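Long-range contacts in putative adhesin (PDB 4QDG), which probably serves in cell adhesion as an outer-membrane lipoprotein of the FimB/Mfa2 family, whose members are fimbrial anchor proteins: residues A[281-286]-A[294-299]; A[156-161]-A[214-219]; A[73-78]-A[132-137]. All coordinates share one frame; numbering follows the deposited sequence. Where two conformers were deposited one is given.

Interaction 1: A[281-286]-A[294-299]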
loop_
_atom_site.group_PDB
_atom_site.type_symbol
_atom_site.label_atom_id
_atom_site.label_comp_id
_atom_site.label_asym_id
_atom_site.label_seq_id
_atom_site.Cartn_x
_atom_site.Cartn_y
_atom_site.Cartn_z
HETATM N N MSE A 281 -4.050 14.279 5.245
HETATM C CA MSE A 281 -5.372 14.876 5.394
HETATM C C MSE A 281 -5.390 15.850 6.549
HETATM O O MSE A 281 -5.105 15.467 7.681
HETATM C CB MSE A 281 -6.437 13.806 5.605
HETATM C CG MSE A 281 -6.481 12.749 4.530
HETATM SE SE MSE A 281 -7.810 11.400 5.006
HETATM C CE MSE A 281 -9.430 12.384 4.467
ATOM N N ILE A 282 -5.749 17.097 6.265
ATOM C CA ILE A 282 -5.824 18.137 7.288
ATOM C C ILE A 282 -7.288 18.439 7.576
ATOM O O ILE A 282 -8.034 18.809 6.670
ATOM C CB ILE A 282 -5.039 19.427 6.926
ATOM C CG1 ILE A 282 -3.564 19.091 6.567
ATOM C CG2 ILE A 282 -5.121 20.430 8.084
ATOM C CD1 ILE A 282 -2.813 20.211 5.927
ATOM N N PHE A 283 -7.678 18.259 8.842
ATOM C CA PHE A 283 -9.008 18.577 9.336
ATOM C C PHE A 283 -8.897 19.846 10.187
ATOM O O PHE A 283 -8.000 19.953 11.029
ATOM C CB PHE A 283 -9.607 17.397 10.129
ATOM C CG PHE A 283 -9.834 16.134 9.319
ATOM C CD1 PHE A 283 -8.805 15.220 9.117
ATOM C CD2 PHE A 283 -11.084 15.845 8.787
ATOM C CE1 PHE A 283 -9.015 14.054 8.368
ATOM C CE2 PHE A 283 -11.293 14.684 8.038
ATOM C CZ PHE A 283 -10.256 13.790 7.841
ATOM N N PHE A 284 -9.786 20.813 9.950
ATOM C CA PHE A 284 -9.758 22.077 10.694
ATOM C C PHE A 284 -10.754 22.022 11.846
ATOM O O PHE A 284 -11.867 21.515 11.684
ATOM C CB PHE A 284 -9.997 23.285 9.775
ATOM C CG PHE A 284 -8.919 23.373 8.725
ATOM C CD1 PHE A 284 -7.702 23.996 9.005
ATOM C CD2 PHE A 284 -9.086 22.773 7.482
ATOM C CE1 PHE A 284 -6.694 24.053 8.042
ATOM C CE2 PHE A 284 -8.070 22.796 6.539
ATOM C CZ PHE A 284 -6.874 23.422 6.825
ATOM N N LEU A 285 -10.301 22.474 13.027
ATOM C CA LEU A 285 -11.100 22.434 14.246
ATOM C C LEU A 285 -11.432 23.818 14.746
ATOM O O LEU A 285 -10.649 24.756 14.604
ATOM C CB LEU A 285 -10.386 21.652 15.382
ATOM C CG LEU A 285 -9.809 20.250 15.050
ATOM C CD1 LEU A 285 -9.195 19.610 16.293
ATOM C CD2 LEU A 285 -10.857 19.330 14.420
ATOM N N SER A 286 -12.601 23.915 15.364
ATOM C CA SER A 286 -13.098 25.101 16.045
ATOM C C SER A 286 -12.472 25.150 17.473
ATOM O O SER A 286 -11.929 24.117 17.903
ATOM C CB SER A 286 -14.620 25.059 16.087
ATOM O OG SER A 286 -15.068 23.810 16.575
ATOM N N THR A 294 -16.589 21.636 6.600
ATOM C CA THR A 294 -16.749 22.462 5.394
ATOM C C THR A 294 -15.683 22.113 4.330
ATOM O O THR A 294 -16.016 21.574 3.268
ATOM C CB THR A 294 -16.741 23.937 5.753
ATOM O OG1 THR A 294 -15.507 24.263 6.383
ATOM C CG2 THR A 294 -17.926 24.337 6.653
ATOM N N TYR A 295 -14.407 22.404 4.635
ATOM C CA TYR A 295 -13.237 22.169 3.782
ATOM C C TYR A 295 -12.149 21.456 4.540
ATOM O O TYR A 295 -11.931 21.726 5.724
ATOM C CB TYR A 295 -12.657 23.487 3.247
ATOM C CG TYR A 295 -13.603 24.300 2.398
ATOM C CD1 TYR A 295 -14.529 25.158 2.980
ATOM C CD2 TYR A 295 -13.556 24.229 1.011
ATOM C CE1 TYR A 295 -15.417 25.900 2.201
ATOM C CE2 TYR A 295 -14.432 24.971 0.220
ATOM C CZ TYR A 295 -15.357 25.815 0.819
ATOM O OH TYR A 295 -16.210 26.548 0.028
ATOM N N ILE A 296 -11.481 20.537 3.860
ATOM C CA ILE A 296 -10.318 19.800 4.359
ATOM C C ILE A 296 -9.200 19.902 3.303
ATOM O O ILE A 296 -9.417 20.411 2.196
ATOM C CB ILE A 296 -10.626 18.313 4.750
ATOM C CG1 ILE A 296 -11.150 17.487 3.554
ATOM C CG2 ILE A 296 -11.549 18.220 5.996
ATOM C CD1 ILE A 296 -11.004 15.956 3.709
ATOM N N LYS A 297 -8.014 19.449 3.649
ATOM C CA LYS A 297 -6.916 19.374 2.717
ATOM C C LYS A 297 -6.578 17.935 2.501
ATOM O O LYS A 297 -6.443 17.201 3.473
ATOM C CB LYS A 297 -5.692 20.161 3.194
ATOM C CG LYS A 297 -5.609 21.537 2.580
ATOM C CD LYS A 297 -4.418 22.293 3.096
ATOM C CE LYS A 297 -3.806 23.142 2.024
ATOM N NZ LYS A 297 -3.147 24.342 2.593
ATOM N N ILE A 298 -6.511 17.505 1.224
ATOM C CA ILE A 298 -6.071 16.152 0.881
ATOM C C ILE A 298 -4.856 16.327 0.003
ATOM O O ILE A 298 -4.948 17.026 -1.000
ATOM C CB ILE A 298 -7.144 15.242 0.253
ATOM C CG1 ILE A 298 -8.433 15.261 1.086
ATOM C CG2 ILE A 298 -6.581 13.823 0.087
ATOM C CD1 ILE A 298 -9.557 14.426 0.553
ATOM N N ASN A 299 -3.710 15.738 0.397
ATOM C CA ASN A 299 -2.441 15.816 -0.335
ATOM C C ASN A 299 -2.119 17.257 -0.755
ATOM O O ASN A 299 -1.723 17.513 -1.888
ATOM C CB ASN A 299 -2.429 14.843 -1.536
ATOM C CG ASN A 299 -2.539 13.398 -1.103
ATOM O OD1 ASN A 299 -2.506 13.087 0.074
ATOM N ND2 ASN A 299 -2.715 12.488 -2.021
HETATM O O HOH W 1 -12.100 20.787 8.390
#

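Interaction 2: A[156-161]-A[214-219]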
loop_
_atom_site.group_PDB
_atom_site.type_symbol
_atom_site.label_atom_id
_atom_site.label_comp_id
_atom_site.label_asym_id
_atom_site.label_seq_id
_atom_site.Cartn_x
_atom_site.Cartn_y
_atom_site.Cartn_z
ATOM N N VAL A 156 -3.863 15.204 10.069
ATOM C CA VAL A 156 -3.501 16.426 10.770
ATOM C C VAL A 156 -4.755 17.124 11.327
ATOM O O VAL A 156 -5.770 17.214 10.643
ATOM C CB VAL A 156 -2.655 17.365 9.873
ATOM C CG1 VAL A 156 -2.418 18.731 10.530
ATOM C CG2 VAL A 156 -1.316 16.719 9.513
ATOM N N LEU A 157 -4.675 17.576 12.595
ATOM C CA LEU A 157 -5.715 18.363 13.255
ATOM C C LEU A 157 -5.150 19.747 13.451
ATOM O O LEU A 157 -4.083 19.894 14.037
ATOM C CB LEU A 157 -6.197 17.745 14.576
ATOM C CG LEU A 157 -6.597 16.268 14.587
ATOM C CD1 LEU A 157 -7.079 15.878 15.945
ATOM C CD2 LEU A 157 -7.681 15.974 13.536
ATOM N N GLN A 158 -5.807 20.756 12.847
ATOM C CA GLN A 158 -5.360 22.143 12.851
ATOM C C GLN A 158 -6.466 23.087 13.271
ATOM O O GLN A 158 -7.554 23.023 12.730
ATOM C CB GLN A 158 -4.882 22.514 11.449
ATOM C CG GLN A 158 -4.340 23.956 11.322
ATOM C CD GLN A 158 -3.498 24.155 10.090
ATOM O OE1 GLN A 158 -2.986 23.196 9.490
ATOM N NE2 GLN A 158 -3.294 25.409 9.718
ATOM N N GLN A 159 -6.195 23.986 14.208
ATOM C CA GLN A 159 -7.230 24.963 14.586
ATOM C C GLN A 159 -7.306 26.037 13.530
ATOM O O GLN A 159 -6.275 26.523 13.088
ATOM C CB GLN A 159 -6.972 25.576 15.954
ATOM C CG GLN A 159 -7.449 24.685 17.074
ATOM C CD GLN A 159 -7.845 25.500 18.261
ATOM O OE1 GLN A 159 -8.799 26.279 18.205
ATOM N NE2 GLN A 159 -7.110 25.337 19.355
HETATM N N MSE A 160 -8.526 26.361 13.090
HETATM C CA MSE A 160 -8.828 27.410 12.122
HETATM C C MSE A 160 -8.267 28.765 12.579
HETATM O O MSE A 160 -7.729 29.500 11.751
HETATM C CB MSE A 160 -10.334 27.510 11.937
HETATM C CG MSE A 160 -10.724 28.276 10.704
HETATM SE SE MSE A 160 -12.576 28.854 10.800
HETATM C CE MSE A 160 -12.341 30.350 12.016
ATOM N N ASN A 161 -8.376 29.084 13.890
ATOM C CA ASN A 161 -7.879 30.350 14.449
ATOM C C ASN A 161 -6.341 30.346 14.645
ATOM O O ASN A 161 -5.761 31.411 14.839
ATOM C CB ASN A 161 -8.590 30.715 15.767
ATOM C CG ASN A 161 -8.382 29.765 16.922
ATOM O OD1 ASN A 161 -7.577 28.833 16.881
ATOM N ND2 ASN A 161 -9.137 29.972 17.992
ATOM N N VAL A 214 1.754 28.265 14.670
ATOM C CA VAL A 214 0.587 27.403 14.526
ATOM C C VAL A 214 1.080 25.974 14.749
ATOM O O VAL A 214 1.919 25.475 13.989
ATOM C CB VAL A 214 -0.151 27.575 13.163
ATOM C CG1 VAL A 214 -1.422 26.706 13.108
ATOM C CG2 VAL A 214 -0.473 29.042 12.907
ATOM N N VAL A 215 0.587 25.344 15.820
ATOM C CA VAL A 215 0.989 23.995 16.220
ATOM C C VAL A 215 -0.187 23.069 15.975
ATOM O O VAL A 215 -1.296 23.278 16.474
ATOM C CB VAL A 215 1.516 23.932 17.681
ATOM C CG1 VAL A 215 1.878 22.497 18.074
ATOM C CG2 VAL A 215 2.720 24.844 17.866
ATOM N N VAL A 216 0.069 22.062 15.152
ATOM C CA VAL A 216 -0.942 21.102 14.763
ATOM C C VAL A 216 -0.632 19.752 15.401
ATOM O O VAL A 216 0.503 19.494 15.802
ATOM C CB VAL A 216 -1.049 21.014 13.203
ATOM C CG1 VAL A 216 -1.275 22.383 12.587
ATOM C CG2 VAL A 216 0.163 20.354 12.582
ATOM N N ALA A 217 -1.641 18.902 15.458
ATOM C CA ALA A 217 -1.533 17.518 15.909
ATOM C C ALA A 217 -1.430 16.645 14.669
ATOM O O ALA A 217 -2.070 16.939 13.647
ATOM C CB ALA A 217 -2.766 17.143 16.736
ATOM N N TYR A 218 -0.652 15.574 14.732
ATOM C CA TYR A 218 -0.572 14.660 13.592
ATOM C C TYR A 218 -0.521 13.240 14.082
ATOM O O TYR A 218 -0.066 12.997 15.196
ATOM C CB TYR A 218 0.637 14.961 12.664
ATOM C CG TYR A 218 1.966 14.480 13.201
ATOM C CD1 TYR A 218 2.407 13.179 12.963
ATOM C CD2 TYR A 218 2.787 15.323 13.936
ATOM C CE1 TYR A 218 3.618 12.717 13.485
ATOM C CE2 TYR A 218 4.003 14.873 14.465
ATOM C CZ TYR A 218 4.407 13.565 14.243
ATOM O OH TYR A 218 5.593 13.119 14.766
ATOM N N ALA A 219 -0.971 12.314 13.228
ATOM C CA ALA A 219 -0.911 10.874 13.382
ATOM C C ALA A 219 -0.605 10.227 12.016
ATOM O O ALA A 219 -1.236 10.553 11.011
ATOM C CB ALA A 219 -2.212 10.332 13.929
HETATM O O HOH W 2 -3.398 24.346 15.138
#

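Interaction 3: A[73-78]-A[132-137]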
loop_
_atom_site.group_PDB
_atom_site.type_symbol
_atom_site.label_atom_id
_atom_site.label_comp_id
_atom_site.label_asym_id
_atom_site.label_seq_id
_atom_site.Cartn_x
_atom_site.Cartn_y
_atom_site.Cartn_z
ATOM N N GLN A 73 10.741 -25.757 -22.733
ATOM C CA GLN A 73 9.903 -25.058 -23.717
ATOM C C GLN A 73 8.433 -25.067 -23.275
ATOM O O GLN A 73 7.904 -26.111 -22.914
ATOM C CB GLN A 73 10.067 -25.686 -25.120
ATOM C CG GLN A 73 9.550 -24.820 -26.279
ATOM C CD GLN A 73 9.785 -25.409 -27.658
ATOM O OE1 GLN A 73 10.743 -26.156 -27.913
ATOM N NE2 GLN A 73 8.939 -25.029 -28.603
ATOM N N GLY A 74 7.807 -23.897 -23.282
ATOM C CA GLY A 74 6.406 -23.765 -22.892
ATOM C C GLY A 74 5.929 -22.365 -22.587
ATOM O O GLY A 74 6.706 -21.401 -22.630
ATOM N N ASN A 75 4.631 -22.257 -22.273
ATOM C CA ASN A 75 3.993 -20.995 -21.921
ATOM C C ASN A 75 3.834 -20.994 -20.404
ATOM O O ASN A 75 3.258 -21.937 -19.859
ATOM C CB ASN A 75 2.660 -20.854 -22.684
ATOM C CG ASN A 75 1.956 -19.529 -22.519
ATOM O OD1 ASN A 75 2.555 -18.451 -22.542
ATOM N ND2 ASN A 75 0.642 -19.582 -22.416
ATOM N N TYR A 76 4.424 -19.996 -19.713
ATOM C CA TYR A 76 4.411 -19.922 -18.239
ATOM C C TYR A 76 3.723 -18.680 -17.714
ATOM O O TYR A 76 3.638 -17.693 -18.431
ATOM C CB TYR A 76 5.842 -19.956 -17.672
ATOM C CG TYR A 76 6.550 -21.267 -17.897
ATOM C CD1 TYR A 76 7.221 -21.524 -19.093
ATOM C CD2 TYR A 76 6.573 -22.249 -16.910
ATOM C CE1 TYR A 76 7.858 -22.739 -19.318
ATOM C CE2 TYR A 76 7.242 -23.458 -17.109
ATOM C CZ TYR A 76 7.893 -23.694 -18.314
ATOM O OH TYR A 76 8.565 -24.877 -18.536
ATOM N N HIS A 77 3.246 -18.737 -16.448
ATOM C CA HIS A 77 2.639 -17.603 -15.752
ATOM C C HIS A 77 3.476 -17.338 -14.511
ATOM O O HIS A 77 3.733 -18.259 -13.725
ATOM C CB HIS A 77 1.161 -17.828 -15.414
ATOM C CG HIS A 77 0.523 -16.609 -14.801
ATOM N ND1 HIS A 77 0.167 -15.507 -15.578
ATOM C CD2 HIS A 77 0.249 -16.336 -13.507
ATOM C CE1 HIS A 77 -0.290 -14.605 -14.731
ATOM N NE2 HIS A 77 -0.283 -15.066 -13.478
ATOM N N PHE A 78 4.013 -16.115 -14.423
ATOM C CA PHE A 78 4.908 -15.688 -13.355
ATOM C C PHE A 78 4.242 -14.733 -12.404
ATOM O O PHE A 78 3.559 -13.820 -12.846
ATOM C CB PHE A 78 6.140 -15.003 -13.958
ATOM C CG PHE A 78 6.914 -15.888 -14.896
ATOM C CD1 PHE A 78 7.883 -16.768 -14.410
ATOM C CD2 PHE A 78 6.700 -15.820 -16.271
ATOM C CE1 PHE A 78 8.609 -17.582 -15.284
ATOM C CE2 PHE A 78 7.444 -16.617 -17.142
ATOM C CZ PHE A 78 8.387 -17.499 -16.643
ATOM N N THR A 132 2.235 -13.536 -18.092
ATOM C CA THR A 132 2.195 -14.796 -18.844
ATOM C C THR A 132 3.189 -14.626 -19.985
ATOM O O THR A 132 3.157 -13.599 -20.683
ATOM C CB THR A 132 0.784 -15.183 -19.318
ATOM O OG1 THR A 132 -0.074 -15.254 -18.196
ATOM C CG2 THR A 132 0.753 -16.525 -19.989
ATOM N N LEU A 133 4.119 -15.579 -20.129
ATOM C CA LEU A 133 5.147 -15.440 -21.155
ATOM C C LEU A 133 5.635 -16.805 -21.620
ATOM O O LEU A 133 5.890 -17.699 -20.800
ATOM C CB LEU A 133 6.316 -14.554 -20.607
ATOM C CG LEU A 133 7.615 -14.408 -21.419
ATOM C CD1 LEU A 133 7.395 -13.607 -22.733
ATOM C CD2 LEU A 133 8.679 -13.714 -20.583
ATOM N N ALA A 134 5.718 -16.966 -22.957
ATOM C CA ALA A 134 6.232 -18.180 -23.569
ATOM C C ALA A 134 7.763 -18.086 -23.617
ATOM O O ALA A 134 8.320 -16.992 -23.767
ATOM C CB ALA A 134 5.657 -18.375 -24.967
ATOM N N THR A 135 8.427 -19.219 -23.441
ATOM C CA THR A 135 9.885 -19.305 -23.471
ATOM C C THR A 135 10.399 -19.189 -24.895
ATOM O O THR A 135 9.652 -19.422 -25.849
ATOM C CB THR A 135 10.357 -20.637 -22.877
ATOM O OG1 THR A 135 9.817 -21.708 -23.666
ATOM C CG2 THR A 135 10.002 -20.788 -21.411
ATOM N N ALA A 136 11.683 -18.868 -25.034
ATOM C CA ALA A 136 12.337 -18.800 -26.322
ATOM C C ALA A 136 13.768 -19.301 -26.216
ATOM O O ALA A 136 14.312 -19.403 -25.109
ATOM C CB ALA A 136 12.314 -17.373 -26.853
ATOM N N ASP A 137 14.364 -19.648 -27.368
ATOM C CA ASP A 137 15.775 -19.975 -27.458
ATOM C C ASP A 137 16.542 -18.703 -27.132
ATOM O O ASP A 137 16.183 -17.636 -27.639
ATOM C CB ASP A 137 16.126 -20.476 -28.857
ATOM C CG ASP A 137 15.731 -21.914 -29.124
ATOM O OD1 ASP A 137 15.574 -22.682 -28.143
ATOM O OD2 ASP A 137 15.607 -22.283 -30.313
#

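Interaction 1: A[281-286]-A[294-299]
Met281, a selenomethionine, has CG beside the backbone N and a bend at chi3 of 79° that places CE against the neighbouring strand, 4.0 Å from Ile296 CD1. Ile296 carries CG1 between its backbone N and carbonyl carbon (chi1 60°) and CG2 anti to the carbonyl carbon; this second branch meets Phe283, with CG2 4.1 Å from Phe283 CE2 and 3.7 Å from Phe283 CD2. Both pairs lie side by side. The two strands are the arms of a beta hairpin, antiparallel with short axes at 161°. Ile282 and Lys297 make the hydrogen-bonded pair: Ile282 N to Lys297 O is 2.9 Å, and Lys297 N bonds back to Ile282 O at 3.1 Å. On the face away from Met281 and Ile298, the side chains of Ile282 and Lys297 also run side by side, CB to CB 3.9 Å, before the lysine end leads away. Farther on, the direct pairing gives way to a water that accepts from Phe284 N and lies 2.8 Å from Tyr295 O, to which it can donate; that oxygen also lies at the edge of the Phe284 ring, 3.5 Å from Phe284 CD2. Strand 246-251 and helix 252-263 cover the face bearing Met281, Phe283 and Ile296. The chemistry divides by face: hydrocarbon, selenium and ring atoms fill one side; on the other the aliphatic part of Lys297 covers Ile282 and its ammonium end departs.

Interaction 2: A[156-161]-A[214-219]
Gln158 reaches across Val216 toward Val214, its chain set off from the backbone with CG anti to the backbone N (chi1 -178°) and extended beyond. Its CB lies 3.8 Å from Val216 CG1, and CG is slightly nearer that methyl at 3.7 Å. CD passes the same methyl, and OE1 is 3.6 Å from Val216 CG1; at the tip NE2 has moved on to Val214 CG1 at 4.1 Å, where the two side chains cross at about a right angle. One methyl is therefore followed by four successive atoms of the glutamine. The other branch of Val216, CG2, meets Val156 CG1 at 3.7 Å. Strands 140-159 and 213-223 are antiparallel neighbours, and Leu157 and Ala217 form their hydrogen-bonded pair: Leu157 N to Ala217 O is 2.9 Å, and Ala217 N to Leu157 O is 3.0 Å. Beyond this pair a water bridges the strands, accepting from Gln159 N and donating to Val215 O. Strand 278-285 is the parallel neighbour of 140-159, while strand 199-207 flanks 213-223 on its other edge, with Val216 touching Ala203 and Ala205. Across the two segments the amide of Gln158 meets methyl groups, so its contribution here is van der Waals contact along an extended chain. Polar pairing is left to the backbone, and the water carries the link on where the strands no longer bond directly.

Interaction 3: A[73-78]-A[132-137]
An antiparallel strand pairing between 75-82 and 127-137, at the end of the chain's fold remote from interactions 1 and 2, brings Tyr76 opposite Leu133 as a hydrogen-bonded pair, with Asn75-Ala134 and His77-Thr132 as non-hydrogen-bonded pairs on either side. Leu133 N donates to Tyr76 O at 2.8 Å, and Tyr76 N to Leu133 O. One step past Ala134, Gly74 is gripped twice by Thr135: Thr135 N donates to Gly74 O at 2.9 Å, and Gly74 N donates to Thr135 OG1 at 3.0 Å. The threonine hydroxyl, set between its backbone N and carbonyl carbon (chi1 61°), thus takes up a backbone N-H, while its CG2 lies 3.6 Å from Tyr76 CE1. At the opposite end of the pairing, His77 ND1 and Thr132 OG1 are hydrogen-bonded at 2.6 Å, the hydroxyl near the plane of the imidazole at its edge; either group could be the donor. His77 NE2 is bonded to Glu130, a second partner that would help fix the ring's rotation. Asn75 OD1 lies 3.7 Å from Thr132 CG2, and its ND2 is bonded to Glu45. His13 bonds the Thr135 hydroxyl. On the face of Tyr76 and Leu133, Phe78 CE2 comes 4.2 Å from Leu133 CB, and both residues touch Val15 and Leu17 of strand 15-20. Tyr76 and Phe78 also rest on Val42 of strand 38-44, which pairs with 75-82 along its other edge.

How the interactions relate
Interactions 1 and 2 adjoin, their centres 9 Å apart, because strands 278-285 and 140-159 are parallel neighbours. Probable hydrogen bonds from Val156 N to Met281 O (2.7 Å) and Leu285 N to Gln158 O (2.8 Å) join them, and Gln158 CD packs on Phe284 CE1 at 3.8 Å. Interaction 3 lies on the opposite side of the chain's centre, about 51 Å from interaction 1 and 55 Å from interaction 2 between centres, although strand 127-137 precedes and pairs with 140-159. Interactions 2 and 3 lie away from the annotated sites; in interaction 1 the Ile298 side chain is about 12 Å from a bound magnesium ion, probably the one held by Asn151, Leu273 and Glu276.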